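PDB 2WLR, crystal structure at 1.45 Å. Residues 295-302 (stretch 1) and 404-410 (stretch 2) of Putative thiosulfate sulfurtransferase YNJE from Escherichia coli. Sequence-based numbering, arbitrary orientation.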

# COMPACT_ATOMS: atom_id res chain seq x y z
N SER A 295 9.58 -12.37 -4.40
CA SER A 295 8.80 -13.22 -5.32
C SER A 295 9.03 -14.67 -4.92
O SER A 295 10.07 -14.99 -4.33
N TRP A 296 8.09 -15.54 -5.24
CA TRP A 296 8.25 -16.95 -4.91
C TRP A 296 9.58 -17.56 -5.46
O TRP A 296 10.25 -18.28 -4.72
N PRO A 297 9.96 -17.28 -6.73
CA PRO A 297 11.28 -17.79 -7.20
C PRO A 297 12.47 -17.36 -6.32
O PRO A 297 13.44 -18.10 -6.16
N GLU A 298 12.41 -16.14 -5.77
CA GLU A 298 13.40 -15.71 -4.80
C GLU A 298 13.29 -16.49 -3.47
O GLU A 298 14.28 -16.94 -2.90
N PHE A 299 12.07 -16.61 -2.96
CA PHE A 299 11.80 -17.29 -1.69
C PHE A 299 12.28 -18.75 -1.73
O PHE A 299 12.78 -19.24 -0.72
N ILE A 300 12.18 -19.41 -2.88
CA ILE A 300 12.58 -20.82 -2.95
C ILE A 300 14.00 -21.02 -3.45
O ILE A 300 14.49 -22.15 -3.43
N GLY A 301 14.65 -19.95 -3.90
CA GLY A 301 16.08 -19.96 -4.18
C GLY A 301 16.47 -20.20 -5.63
O GLY A 301 17.62 -20.54 -5.91
N THR A 302 15.54 -20.02 -6.56
CA THR A 302 15.81 -20.15 -7.99
C THR A 302 16.62 -18.99 -8.56
O THR A 302 17.36 -19.14 -9.56
N VAL A 404 20.38 -20.26 5.84
CA VAL A 404 19.65 -20.07 4.58
C VAL A 404 18.64 -21.21 4.40
O VAL A 404 18.95 -22.39 4.65
N ALA A 405 17.41 -20.86 3.98
CA ALA A 405 16.40 -21.86 3.59
C ALA A 405 16.24 -21.83 2.08
O ALA A 405 16.38 -20.78 1.46
N THR A 406 15.95 -22.98 1.49
CA THR A 406 15.81 -23.06 0.06
C THR A 406 14.76 -24.10 -0.32
O THR A 406 14.39 -24.93 0.49
N GLY A 407 14.29 -24.01 -1.56
CA GLY A 407 13.32 -24.96 -2.10
C GLY A 407 11.88 -24.75 -1.68
O GLY A 407 11.57 -23.96 -0.77
N GLU A 408 11.00 -25.48 -2.35
CA GLU A 408 9.57 -25.44 -2.09
C GLU A 408 9.30 -25.84 -0.64
O GLU A 408 9.86 -26.83 -0.12
N ARG A 409 8.46 -25.05 0.03
CA ARG A 409 8.11 -25.28 1.42
C ARG A 409 6.91 -24.43 1.77
O ARG A 409 6.52 -23.55 1.01
N GLY A 410 6.36 -24.67 2.95
CA GLY A 410 5.15 -24.00 3.39
C GLY A 410 5.25 -23.51 4.82
O GLY A 410 6.31 -23.62 5.45

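The contact joins a short helix beginning at Trp296 to the loop that follows strand residues Val404 and Ala405. It buries 377 Å² in all, both sides summed. Arg409 gives the most, followed by Ile300 and Phe299.

Arg409 leaves its backbone sideways, but its end comes nearer to the helix. Chi1 is p (66°), and chi2 and chi3 are both t, so the chain is extended. The guanidinium lies flat on the Phe299 ring, with centres 3.9 Å apart and planes at 13°. This is also a cation-pi contact, with Arg409 CZ over the Phe299 ring face. Phe299 has chi1 t (-172°), which brings its ring to the guanidinium. The same group clasps a backbone carbonyl in the last turn: Arg409 NH1 and Arg409 NH2 each donate to Phe299 O at 3.0 Å. Arg409 NH1 also bonds Gly407 O within its own loop, at 2.8 Å, which ties the side chain to both stretches.

Ile300 points sideways, with chi1 p and chi2 t. Ile300 CD1 lies 3.6 Å from Glu408 OE2. Its carbonyl is the second polar anchor. Gly407 N donates to Ile300 O at a short 2.6 Å, and Thr406 OG1, on a t rotamer, donates to Ile300 O at 3.1 Å. Next to it, Gly301, with positive phi, lies in a Schellman motif just after the helix. A CB there would clash with Thr406 OG1.

Trp296 (chi1 t) and Glu408 (chi1 and chi2 m) both start sideways, but their ends approach. Trp296 NE1 donates to Glu408 OE1 at 3.1 Å, and weakly to Glu408 OE2 at 3.5 Å. The carboxylate thus meets the indole at its edge, as does Arg409 O, 3.4 Å from Trp296 CH2.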

# COMPACT_ATOMS: atom_id res chain seq x y z
CB SER A 295 9.20 -13.00 -6.77
OG SER A 295 10.54 -13.40 -7.01
CB TRP A 296 7.00 -17.75 -5.35
CG TRP A 296 6.99 -19.12 -4.82
CD1 TRP A 296 7.18 -20.27 -5.54
CD2 TRP A 296 6.75 -19.51 -3.48
NE1 TRP A 296 7.09 -21.34 -4.71
CE2 TRP A 296 6.82 -20.92 -3.44
CE3 TRP A 296 6.49 -18.81 -2.30
CZ2 TRP A 296 6.64 -21.62 -2.26
CZ3 TRP A 296 6.32 -19.51 -1.14
CH2 TRP A 296 6.39 -20.92 -1.12
CB PRO A 297 11.39 -17.21 -8.60
CG PRO A 297 9.96 -17.14 -9.05
CD PRO A 297 9.20 -16.67 -7.82
CB GLU A 298 13.23 -14.21 -4.50
CG GLU A 298 13.65 -13.29 -5.61
CD GLU A 298 13.18 -11.86 -5.32
OE1 GLU A 298 13.89 -11.16 -4.57
OE2 GLU A 298 12.09 -11.50 -5.82
CB PHE A 299 10.30 -17.23 -1.36
CG PHE A 299 9.94 -17.74 0.01
CD1 PHE A 299 10.14 -16.96 1.16
CD2 PHE A 299 9.39 -19.01 0.18
CE1 PHE A 299 9.82 -17.39 2.40
CE2 PHE A 299 9.06 -19.46 1.46
CZ PHE A 299 9.29 -18.65 2.57
CB ILE A 300 11.57 -21.69 -3.75
CG1 ILE A 300 11.53 -21.31 -5.23
CG2 ILE A 300 10.20 -21.62 -3.08
CD1 ILE A 300 10.71 -22.30 -6.13
CB THR A 302 14.48 -20.21 -8.75
OG1 THR A 302 13.60 -21.11 -8.08
CG2 THR A 302 14.71 -20.63 -10.22
CB VAL A 404 20.62 -20.01 3.34
CG1 VAL A 404 19.84 -20.05 2.01
CG2 VAL A 404 21.52 -18.79 3.40
CB ALA A 405 15.06 -21.57 4.24
CB THR A 406 17.14 -23.41 -0.62
OG1 THR A 406 17.06 -23.15 -2.03
CG2 THR A 406 17.51 -24.86 -0.39
CB GLU A 408 8.82 -26.36 -3.07
CG GLU A 408 8.91 -25.93 -4.53
CD GLU A 408 7.91 -24.83 -4.90
OE1 GLU A 408 7.18 -24.40 -4.00
OE2 GLU A 408 7.86 -24.42 -6.08
CB ARG A 409 9.28 -24.95 2.35
CG ARG A 409 9.68 -23.47 2.38
CD ARG A 409 11.08 -23.29 3.01
NE ARG A 409 11.47 -21.88 3.01
CZ ARG A 409 12.01 -21.23 1.99
NH1 ARG A 409 12.20 -21.79 0.81
NH2 ARG A 409 12.30 -19.94 2.12